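Local coordinates for apical membrane antigen, putative (Toxoplasma gondii, PDB 2Y8R), which plays an important part in host cell invasion as the parasite-surface component of the moving junction, a complex it forms with rhoptry neck proteins, at residues F27-H32 against K227-A232; G63-L68 against K199-V204; N95-G100 against D192-C197. The protein carries 1 engineered substitution. One frame throughout, in Å; residues are numbered along the deposited sequence.

Contact 1. Residues F27-H32 against K227-A232; sequences FNLTHH and KCPNQA. With NAG (2-acetamido-2-deoxy-beta-D-glucopyranose), chain E.
The aliphatic chain of K227 lies over one face of the H32 imidazole, with no direct hydrogen bond between the two segments. K227 CB sits 3.6 Å from the ring centroid and 20° off the ring normal, which meets the description of a CH-pi contact. Placing CG anti to the backbone N (chi1 -176°) swings the H32 ring against that chain. K227 bends at chi3 and chi4, so that CD and CE continue past the ND1 and CE1 side of the imidazole. At the edge of the same ring stands C228 SG, 3.8 Å from H32 CD2; this sulfur is disulfide-bonded to C59. Farther along, P229 is wedged between two apolar side chains: L29 CD2 meets its CG at 3.4 Å, and F27 CD1 approaches its CB at 3.7 Å. The polar link is indirect: a water lies 2.6 Å from N28 O and can also bond weakly to K227 O. On the glycan side, N28 ND2 is covalently joined to C1 of the N-acetylglucosamine, and H31 ND1 donates to O6 of that sugar over 2.6 Å, at the edge of the imidazole. P229 itself is the centre of an inverse gamma turn. The arrangement combines an N-glycosylation site, asparagine in an N-L-T sequon, with the disulfide-tethered turn where domain I passes into domain II.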
loop_
_atom_site.group_PDB
_atom_site.type_symbol
_atom_site.label_atom_id
_atom_site.label_comp_id
_atom_site.label_asym_id
_atom_site.label_seq_id
_atom_site.Cartn_x
_atom_site.Cartn_y
_atom_site.Cartn_z
ATOM N N PHE A 27 -4.379 -1.521 10.626
ATOM C CA PHE A 27 -4.002 -2.526 9.658
ATOM C C PHE A 27 -5.203 -2.977 8.887
ATOM O O PHE A 27 -5.091 -3.858 8.028
ATOM C CB PHE A 27 -3.365 -3.734 10.354
ATOM C CG PHE A 27 -2.115 -3.392 11.097
ATOM C CD1 PHE A 27 -0.938 -3.135 10.404
ATOM C CD2 PHE A 27 -2.128 -3.277 12.482
ATOM C CE1 PHE A 27 0.211 -2.813 11.056
ATOM C CE2 PHE A 27 -0.982 -2.963 13.154
ATOM C CZ PHE A 27 0.197 -2.715 12.427
ATOM N N ASN A 28 -6.360 -2.403 9.199
ATOM C CA ASN A 28 -7.575 -2.808 8.526
ATOM C C ASN A 28 -7.790 -1.926 7.329
ATOM O O ASN A 28 -8.217 -0.768 7.461
ATOM C CB ASN A 28 -8.786 -2.836 9.463
ATOM C CG ASN A 28 -10.056 -3.293 8.755
ATOM O OD1 ASN A 28 -10.054 -3.395 7.520
ATOM N ND2 ASN A 28 -11.153 -3.560 9.531
ATOM N N LEU A 29 -7.473 -2.482 6.156
ATOM C CA LEU A 29 -7.383 -1.673 4.934
ATOM C C LEU A 29 -8.755 -1.514 4.314
ATOM O O LEU A 29 -9.010 -0.590 3.568
ATOM C CB LEU A 29 -6.368 -2.257 3.952
ATOM C CG LEU A 29 -4.893 -2.157 4.375
ATOM C CD1 LEU A 29 -3.992 -3.121 3.612
ATOM C CD2 LEU A 29 -4.415 -0.733 4.239
ATOM N N THR A 30 -9.642 -2.416 4.682
ATOM C CA THR A 30 -11.036 -2.394 4.293
ATOM C C THR A 30 -11.757 -1.230 4.977
ATOM O O THR A 30 -12.810 -0.776 4.527
ATOM C CB THR A 30 -11.619 -3.748 4.667
ATOM O OG1 THR A 30 -11.188 -4.711 3.685
ATOM C CG2 THR A 30 -13.072 -3.736 4.744
ATOM N N HIS A 31 -11.155 -0.710 6.039
ATOM C CA HIS A 31 -11.805 0.275 6.878
ATOM C C HIS A 31 -11.521 1.691 6.406
ATOM O O HIS A 31 -12.452 2.403 6.011
ATOM C CB HIS A 31 -11.388 0.084 8.334
ATOM C CG HIS A 31 -12.103 0.984 9.288
ATOM N ND1 HIS A 31 -13.317 0.650 9.856
ATOM C CD2 HIS A 31 -11.779 2.208 9.773
ATOM C CE1 HIS A 31 -13.714 1.636 10.644
ATOM N NE2 HIS A 31 -12.799 2.590 10.613
ATOM N N HIS A 32 -10.252 2.110 6.440
ATOM C CA HIS A 32 -9.927 3.488 6.048
ATOM C C HIS A 32 -9.527 3.625 4.601
ATOM O O HIS A 32 -10.038 4.495 3.921
ATOM C CB HIS A 32 -8.870 4.134 6.949
ATOM C CG HIS A 32 -8.603 5.576 6.624
ATOM N ND1 HIS A 32 -9.529 6.580 6.850
ATOM C CD2 HIS A 32 -7.510 6.184 6.108
ATOM C CE1 HIS A 32 -9.015 7.737 6.485
ATOM N NE2 HIS A 32 -7.793 7.525 6.028
ATOM N N LYS A 227 -4.497 6.121 10.456
ATOM C CA LYS A 227 -5.511 5.224 9.942
ATOM C C LYS A 227 -4.956 4.266 8.865
ATOM O O LYS A 227 -5.692 3.425 8.302
ATOM C CB LYS A 227 -6.725 6.035 9.475
ATOM C CG LYS A 227 -7.298 6.989 10.570
ATOM C CD LYS A 227 -8.555 7.770 10.152
ATOM C CE LYS A 227 -9.820 6.905 9.982
ATOM N NZ LYS A 227 -10.362 6.333 11.226
ATOM N N CYS A 228 -3.647 4.381 8.624
ATOM C CA CYS A 228 -2.944 3.589 7.628
ATOM C C CYS A 228 -1.755 2.783 8.205
ATOM O O CYS A 228 -1.021 3.255 9.097
ATOM C CB CYS A 228 -2.468 4.487 6.477
ATOM S SG CYS A 228 -3.782 5.403 5.631
ATOM N N PRO A 229 -1.543 1.565 7.675
ATOM C CA PRO A 229 -0.419 0.710 8.022
ATOM C C PRO A 229 0.819 1.059 7.185
ATOM O O PRO A 229 1.335 0.208 6.406
ATOM C CB PRO A 229 -0.931 -0.680 7.657
ATOM C CG PRO A 229 -1.986 -0.458 6.628
ATOM C CD PRO A 229 -2.383 0.970 6.627
ATOM N N ASN A 230 1.258 2.313 7.348
ATOM C CA ASN A 230 2.421 2.904 6.676
ATOM C C ASN A 230 3.720 2.119 6.799
ATOM O O ASN A 230 4.536 2.084 5.870
ATOM C CB ASN A 230 2.698 4.317 7.230
ATOM C CG ASN A 230 1.547 5.287 7.008
ATOM O OD1 ASN A 230 1.098 5.530 5.867
ATOM N ND2 ASN A 230 1.082 5.881 8.101
ATOM N N GLN A 231 3.947 1.527 7.955
ATOM C CA GLN A 231 5.246 0.900 8.178
ATOM C C GLN A 231 5.164 -0.621 8.329
ATOM O O GLN A 231 4.118 -1.170 8.658
ATOM C CB GLN A 231 6.009 1.598 9.325
ATOM C CG GLN A 231 7.113 2.562 8.877
ATOM C CD GLN A 231 6.603 3.814 8.114
ATOM O OE1 GLN A 231 6.778 3.932 6.893
ATOM N NE2 GLN A 231 6.000 4.754 8.840
ATOM N N ALA A 232 6.265 -1.308 8.069
ATOM C CA ALA A 232 6.385 -2.710 8.507
ATOM C C ALA A 232 6.244 -2.735 10.014
ATOM O O ALA A 232 6.672 -1.809 10.698
ATOM C CB ALA A 232 7.719 -3.274 8.109
HETATM C C1 NAG E . -12.433 -4.010 8.999
HETATM C C2 NAG E . -13.165 -4.980 9.925
HETATM C C3 NAG E . -14.564 -5.363 9.428
HETATM C C4 NAG E . -15.400 -4.141 9.048
HETATM C C5 NAG E . -14.581 -3.253 8.086
HETATM C C6 NAG E . -15.305 -1.965 7.638
HETATM C C7 NAG E . -11.863 -6.430 11.436
HETATM C C8 NAG E . -12.060 -5.419 12.548
HETATM N N2 NAG E . -12.380 -6.176 10.215
HETATM O O3 NAG E . -15.266 -6.033 10.462
HETATM O O4 NAG E . -16.701 -4.569 8.618
HETATM O O5 NAG E . -13.294 -2.945 8.656
HETATM O O6 NAG E . -14.997 -0.819 8.453
HETATM O O7 NAG E . -11.208 -7.449 11.699
HETATM O O HOH W 1 -6.617 0.947 6.302
#

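Contact 2. Residues G63-L68 against K199-V204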
loop_
_atom_site.group_PDB
_atom_site.type_symbol
_atom_site.label_atom_id
_atom_site.label_comp_id
_atom_site.label_asym_id
_atom_site.label_seq_id
_atom_site.Cartn_x
_atom_site.Cartn_y
_atom_site.Cartn_z
ATOM N N GLY A 63 6.400 2.489 -1.918
ATOM C CA GLY A 63 7.246 1.729 -2.817
ATOM C C GLY A 63 6.658 1.445 -4.187
ATOM O O GLY A 63 7.395 1.241 -5.152
ATOM N N LYS A 64 5.341 1.447 -4.270
ATOM C CA LYS A 64 4.627 1.337 -5.524
ATOM C C LYS A 64 5.053 2.272 -6.667
ATOM O O LYS A 64 5.065 3.486 -6.535
ATOM C CB LYS A 64 3.148 1.553 -5.264
ATOM C CG LYS A 64 2.409 1.856 -6.535
ATOM C CD LYS A 64 0.945 1.466 -6.460
ATOM C CE LYS A 64 0.294 1.993 -7.710
ATOM N NZ LYS A 64 -1.141 1.820 -7.620
ATOM N N HIS A 65 5.381 1.680 -7.811
ATOM C CA HIS A 65 5.652 2.444 -9.021
ATOM C C HIS A 65 5.097 1.650 -10.184
ATOM O O HIS A 65 4.971 0.437 -10.096
ATOM C CB HIS A 65 7.152 2.691 -9.209
ATOM C CG HIS A 65 8.023 1.486 -8.983
ATOM N ND1 HIS A 65 8.359 1.030 -7.720
ATOM C CD2 HIS A 65 8.670 0.673 -9.859
ATOM C CE1 HIS A 65 9.151 -0.024 -7.833
ATOM N NE2 HIS A 65 9.357 -0.261 -9.117
ATOM N N ILE A 66 4.737 2.348 -11.250
ATOM C CA ILE A 66 4.372 1.701 -12.486
ATOM C C ILE A 66 5.621 1.486 -13.350
ATOM O O ILE A 66 6.189 2.426 -13.860
ATOM C CB ILE A 66 3.318 2.525 -13.261
ATOM C CG1 ILE A 66 2.086 2.793 -12.391
ATOM C CG2 ILE A 66 2.932 1.835 -14.527
ATOM C CD1 ILE A 66 1.559 1.578 -11.537
ATOM N N GLU A 67 6.044 0.245 -13.475
ATOM C CA GLU A 67 7.051 -0.163 -14.430
ATOM C C GLU A 67 6.541 -0.054 -15.882
ATOM O O GLU A 67 5.527 -0.665 -16.235
ATOM C CB GLU A 67 7.454 -1.628 -14.129
ATOM C CG GLU A 67 7.874 -2.452 -15.352
ATOM C CD GLU A 67 8.465 -3.808 -14.990
ATOM O OE1 GLU A 67 7.695 -4.739 -14.677
ATOM O OE2 GLU A 67 9.705 -3.935 -15.005
ATOM N N LEU A 68 7.243 0.679 -16.736
ATOM C CA LEU A 68 6.846 0.695 -18.142
ATOM C C LEU A 68 7.556 -0.425 -18.965
ATOM O O LEU A 68 8.560 -0.978 -18.534
ATOM C CB LEU A 68 7.036 2.082 -18.743
ATOM C CG LEU A 68 6.136 3.249 -18.297
ATOM C CD1 LEU A 68 5.399 3.085 -16.961
ATOM C CD2 LEU A 68 6.999 4.479 -18.254
ATOM N N LYS A 199 2.801 -2.206 -15.621
ATOM C CA LYS A 199 2.162 -2.688 -14.407
ATOM C C LYS A 199 2.593 -1.971 -13.084
ATOM O O LYS A 199 3.566 -1.213 -13.070
ATOM C CB LYS A 199 2.352 -4.193 -14.317
ATOM C CG LYS A 199 3.800 -4.688 -14.384
ATOM C CD LYS A 199 3.808 -6.161 -14.792
ATOM C CE LYS A 199 4.735 -6.993 -13.945
ATOM N NZ LYS A 199 4.128 -8.360 -13.752
ATOM N N PRO A 200 1.833 -2.191 -11.989
ATOM C CA PRO A 200 2.216 -1.993 -10.605
ATOM C C PRO A 200 3.438 -2.813 -10.198
ATOM O O PRO A 200 3.468 -4.034 -10.442
ATOM C CB PRO A 200 1.006 -2.554 -9.853
ATOM C CG PRO A 200 -0.108 -2.297 -10.711
ATOM C CD PRO A 200 0.404 -2.555 -12.084
ATOM N N ARG A 201 4.434 -2.157 -9.588
ATOM C CA ARG A 201 5.640 -2.833 -9.106
ATOM C C ARG A 201 5.970 -2.481 -7.691
ATOM O O ARG A 201 5.811 -1.342 -7.259
ATOM C CB ARG A 201 6.875 -2.456 -9.938
ATOM C CG ARG A 201 7.138 -3.257 -11.213
ATOM C CD ARG A 201 6.667 -4.699 -11.156
ATOM N NE ARG A 201 7.667 -5.563 -10.554
ATOM C CZ ARG A 201 8.326 -6.517 -11.209
ATOM N NH1 ARG A 201 8.070 -6.750 -12.504
ATOM N NH2 ARG A 201 9.240 -7.241 -10.557
ATOM N N LYS A 202 6.471 -3.452 -6.959
ATOM C CA LYS A 202 7.305 -3.134 -5.801
ATOM C C LYS A 202 8.586 -3.907 -5.956
ATOM O O LYS A 202 8.570 -5.047 -6.395
ATOM C CB LYS A 202 6.604 -3.436 -4.467
ATOM C CG LYS A 202 5.758 -2.265 -3.965
ATOM C CD LYS A 202 5.434 -2.371 -2.497
ATOM C CE LYS A 202 4.064 -1.824 -2.236
ATOM N NZ LYS A 202 3.544 -2.159 -0.881
ATOM N N SER A 203 9.699 -3.280 -5.628
ATOM C CA SER A 203 10.997 -3.899 -5.834
ATOM C C SER A 203 11.761 -4.009 -4.534
ATOM O O SER A 203 11.724 -3.116 -3.685
ATOM C CB SER A 203 11.821 -3.138 -6.882
ATOM O OG SER A 203 13.210 -3.275 -6.635
ATOM N N VAL A 204 12.472 -5.118 -4.392
ATOM C CA VAL A 204 13.306 -5.353 -3.217
ATOM C C VAL A 204 14.328 -4.229 -2.981
ATOM O O VAL A 204 14.717 -3.980 -1.854
ATOM C CB VAL A 204 14.028 -6.696 -3.335
ATOM C CG1 VAL A 204 13.093 -7.806 -2.912
ATOM C CG2 VAL A 204 14.533 -6.904 -4.778
HETATM O O HOH W 2 9.820 -0.714 -4.792
#
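H65 O accepts the backbone N-H of R201 at 2.7 Å. The return bond, from H65 N to R201 O, makes this an antiparallel hydrogen-bonded pair and ties strand 65-68, at one margin of a small mixed sheet in domain I, to strand 195-201. E67 and K199 form the next such pair, with K199 N bonded to E67 O and a weak bond in the reverse sense. Between them I66 faces P200, a non-hydrogen-bonded position that suits proline, which lacks an N-H. The axes of 65-68 and 199-201 run 125° apart, well short of straight antiparallel (180°). I66 CD1 comes 3.7 Å from P200 CA, on the face where F101 and Y38 add cover. H65, E67, K199 and R201 project on the other face. There E67 and R201 run side by side, and R201 NH1 reaches E67 OE1 in a salt bridge at 3.0 Å, a weak hydrogen bond with carboxylate and guanidinium planes almost perpendicular. R201 has a second acidic partner: its NE forms a salt bridge with E272, whose OE2 also accepts K202 N. Beyond the strand, a water bridges S203 N and G63 O. The H65 ring is fixed from two directions: R201 CB lies over one face, 3.8 Å from the centroid, while chi1 of 45° sets CG between the backbone N and the carbonyl carbon, letting ND1 donate to G63 O, close to the ring plane, at 2.8 Å.

Contact 3. Residues N95-G100 against D192-C197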
loop_
_atom_site.group_PDB
_atom_site.type_symbol
_atom_site.label_atom_id
_atom_site.label_comp_id
_atom_site.label_asym_id
_atom_site.label_seq_id
_atom_site.Cartn_x
_atom_site.Cartn_y
_atom_site.Cartn_z
ATOM N N ASN A 95 4.792 4.679 -32.930
ATOM C CA ASN A 95 4.352 3.703 -31.930
ATOM C C ASN A 95 5.513 2.887 -31.273
ATOM O O ASN A 95 6.445 2.460 -31.972
ATOM C CB ASN A 95 3.313 2.774 -32.553
ATOM C CG ASN A 95 2.029 3.494 -32.896
ATOM O OD1 ASN A 95 1.260 3.042 -33.746
ATOM N ND2 ASN A 95 1.779 4.615 -32.228
ATOM N N PRO A 96 5.467 2.672 -29.938
ATOM C CA PRO A 96 4.483 3.101 -28.947
ATOM C C PRO A 96 4.874 4.450 -28.347
ATOM O O PRO A 96 5.937 4.969 -28.656
ATOM C CB PRO A 96 4.595 2.005 -27.883
ATOM C CG PRO A 96 6.002 1.710 -27.853
ATOM C CD PRO A 96 6.518 1.870 -29.299
ATOM N N LEU A 97 4.017 4.987 -27.493
ATOM C CA LEU A 97 4.130 6.362 -26.943
ATOM C C LEU A 97 5.425 6.571 -26.185
ATOM O O LEU A 97 5.737 5.802 -25.283
ATOM C CB LEU A 97 3.020 6.526 -25.922
ATOM C CG LEU A 97 1.782 7.395 -26.042
ATOM C CD1 LEU A 97 1.427 7.776 -27.473
ATOM C CD2 LEU A 97 0.630 6.675 -25.361
ATOM N N PRO A 98 6.177 7.621 -26.493
ATOM C CA PRO A 98 7.262 7.824 -25.536
ATOM C C PRO A 98 6.740 8.385 -24.200
ATOM O O PRO A 98 5.559 8.683 -24.058
ATOM C CB PRO A 98 8.133 8.873 -26.234
ATOM C CG PRO A 98 7.182 9.683 -27.056
ATOM C CD PRO A 98 6.014 8.768 -27.410
ATOM N N GLY A 99 7.608 8.516 -23.215
ATOM C CA GLY A 99 7.286 9.378 -22.111
ATOM C C GLY A 99 6.829 8.578 -20.940
ATOM O O GLY A 99 6.860 7.349 -20.984
ATOM N N GLY A 100 6.424 9.302 -19.883
ATOM C CA GLY A 100 5.999 8.715 -18.617
ATOM C C GLY A 100 4.581 9.115 -18.343
ATOM O O GLY A 100 3.887 9.617 -19.224
ATOM N N ASP A 192 2.441 -2.243 -33.870
ATOM C CA ASP A 192 1.255 -1.501 -34.295
ATOM C C ASP A 192 0.534 -0.763 -33.135
ATOM O O ASP A 192 -0.293 0.133 -33.366
ATOM C CB ASP A 192 0.272 -2.488 -34.949
ATOM C CG ASP A 192 0.424 -3.927 -34.403
ATOM O OD1 ASP A 192 1.452 -4.579 -34.700
ATOM O OD2 ASP A 192 -0.476 -4.420 -33.690
ATOM N N LEU A 193 0.833 -1.167 -31.903
ATOM C CA LEU A 193 0.074 -0.737 -30.739
ATOM C C LEU A 193 0.512 0.619 -30.183
ATOM O O LEU A 193 1.702 0.896 -29.997
ATOM C CB LEU A 193 0.084 -1.833 -29.669
ATOM C CG LEU A 193 -0.406 -3.224 -30.160
ATOM C CD1 LEU A 193 -0.438 -4.281 -29.074
ATOM C CD2 LEU A 193 -1.796 -3.183 -30.849
ATOM N N THR A 194 -0.478 1.476 -29.963
ATOM C CA THR A 194 -0.282 2.823 -29.435
ATOM C C THR A 194 0.393 2.809 -28.066
ATOM O O THR A 194 1.369 3.499 -27.848
ATOM C CB THR A 194 -1.642 3.550 -29.382
ATOM O OG1 THR A 194 -2.075 3.856 -30.713
ATOM C CG2 THR A 194 -1.552 4.824 -28.601
ATOM N N TRP A 195 -0.123 2.010 -27.147
ATOM C CA TRP A 195 0.407 1.991 -25.806
ATOM C C TRP A 195 1.486 0.933 -25.578
ATOM O O TRP A 195 1.371 -0.246 -26.006
ATOM C CB TRP A 195 -0.721 1.824 -24.787
ATOM C CG TRP A 195 -1.453 3.109 -24.544
ATOM C CD1 TRP A 195 -2.539 3.578 -25.224
ATOM C CD2 TRP A 195 -1.122 4.112 -23.576
ATOM N NE1 TRP A 195 -2.912 4.809 -24.730
ATOM C CE2 TRP A 195 -2.064 5.154 -23.713
ATOM C CE3 TRP A 195 -0.140 4.215 -22.584
ATOM C CZ2 TRP A 195 -2.039 6.305 -22.913
ATOM C CZ3 TRP A 195 -0.117 5.370 -21.779
ATOM C CH2 TRP A 195 -1.056 6.392 -21.958
ATOM N N TYR A 196 2.529 1.351 -24.874
ATOM C CA TYR A 196 3.374 0.402 -24.190
ATOM C C TYR A 196 2.581 -0.218 -23.018
ATOM O O TYR A 196 1.679 0.423 -22.452
ATOM C CB TYR A 196 4.625 1.127 -23.719
ATOM C CG TYR A 196 4.332 2.374 -22.906
ATOM C CD1 TYR A 196 4.012 2.287 -21.552
ATOM C CD2 TYR A 196 4.367 3.631 -23.482
ATOM C CE1 TYR A 196 3.725 3.416 -20.798
ATOM C CE2 TYR A 196 4.081 4.770 -22.716
ATOM C CZ TYR A 196 3.760 4.630 -21.376
ATOM O OH TYR A 196 3.468 5.724 -20.599
ATOM N N CYS A 197 2.882 -1.462 -22.653
ATOM C CA CYS A 197 2.302 -2.052 -21.438
ATOM C C CYS A 197 3.011 -1.536 -20.190
ATOM O O CYS A 197 4.179 -1.140 -20.250
ATOM C CB CYS A 197 2.401 -3.571 -21.452
ATOM S SG CYS A 197 1.696 -4.438 -22.899
#
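L97 drives one methyl squarely onto the indole of W195: CD2 stands 3.4 Å from the centroid of the six-membered ring and only 9° off its normal, so the bump rests over the centre of the flat surface. The neighbouring Y196 ring closes the flank of this hollow. With CG between the backbone N and the carbonyl carbon (chi1 53°), it extends beside L97, whose CB meets Y196 CE2 at 3.8 Å. W195 CE3 lies over one face of the tyrosine, offset toward its rim, while L97 O comes to the ring edge near its plane. Thus the leucine has the indole face as floor and the CD2/CE2 edge of Y196 at the side, and Y90 of helix 87-93 also packs against it. P96, after a cis peptide bond, puts CB 3.6 Å from T194 O and 3.7 Å from Y196 N, fitting the proline against the backbone beyond T194. N95 CB approaches L193 O at 3.6 Å farther toward the segment start. One backbone hydrogen bond joins the segments: L97 N donates to T194 O over 3.1 Å. L97 O accepts from Q70 NE2. The contact is thus mainly apolar packing within domain I with a single direct backbone bond, while the indole N-H of W195 bonds to S291 O and so ties this part of domain I to domain II.

From the N terminus, the chain passes through 27-32, then 63-68, then 95-100, and their partners return in reverse order: 192-197, 199-204 and 227-232. Contact 3 therefore closes the innermost loop, contact 2 encloses it and contact 1 encloses both; none cross. Contact 1 brings an early domain I loop to the passage into domain II. Contact 2 pairs two strands, and contact 3 fastens the loop after helix 87-93 to the start of the same strand 195-201. Contacts 2 and 3 touch, L68 CG lying 3.5 Å from Y196 CE1. Contact 1 stands apart, its nearest atoms about 8 Å from contact 2 and about 25 Å from contact 3.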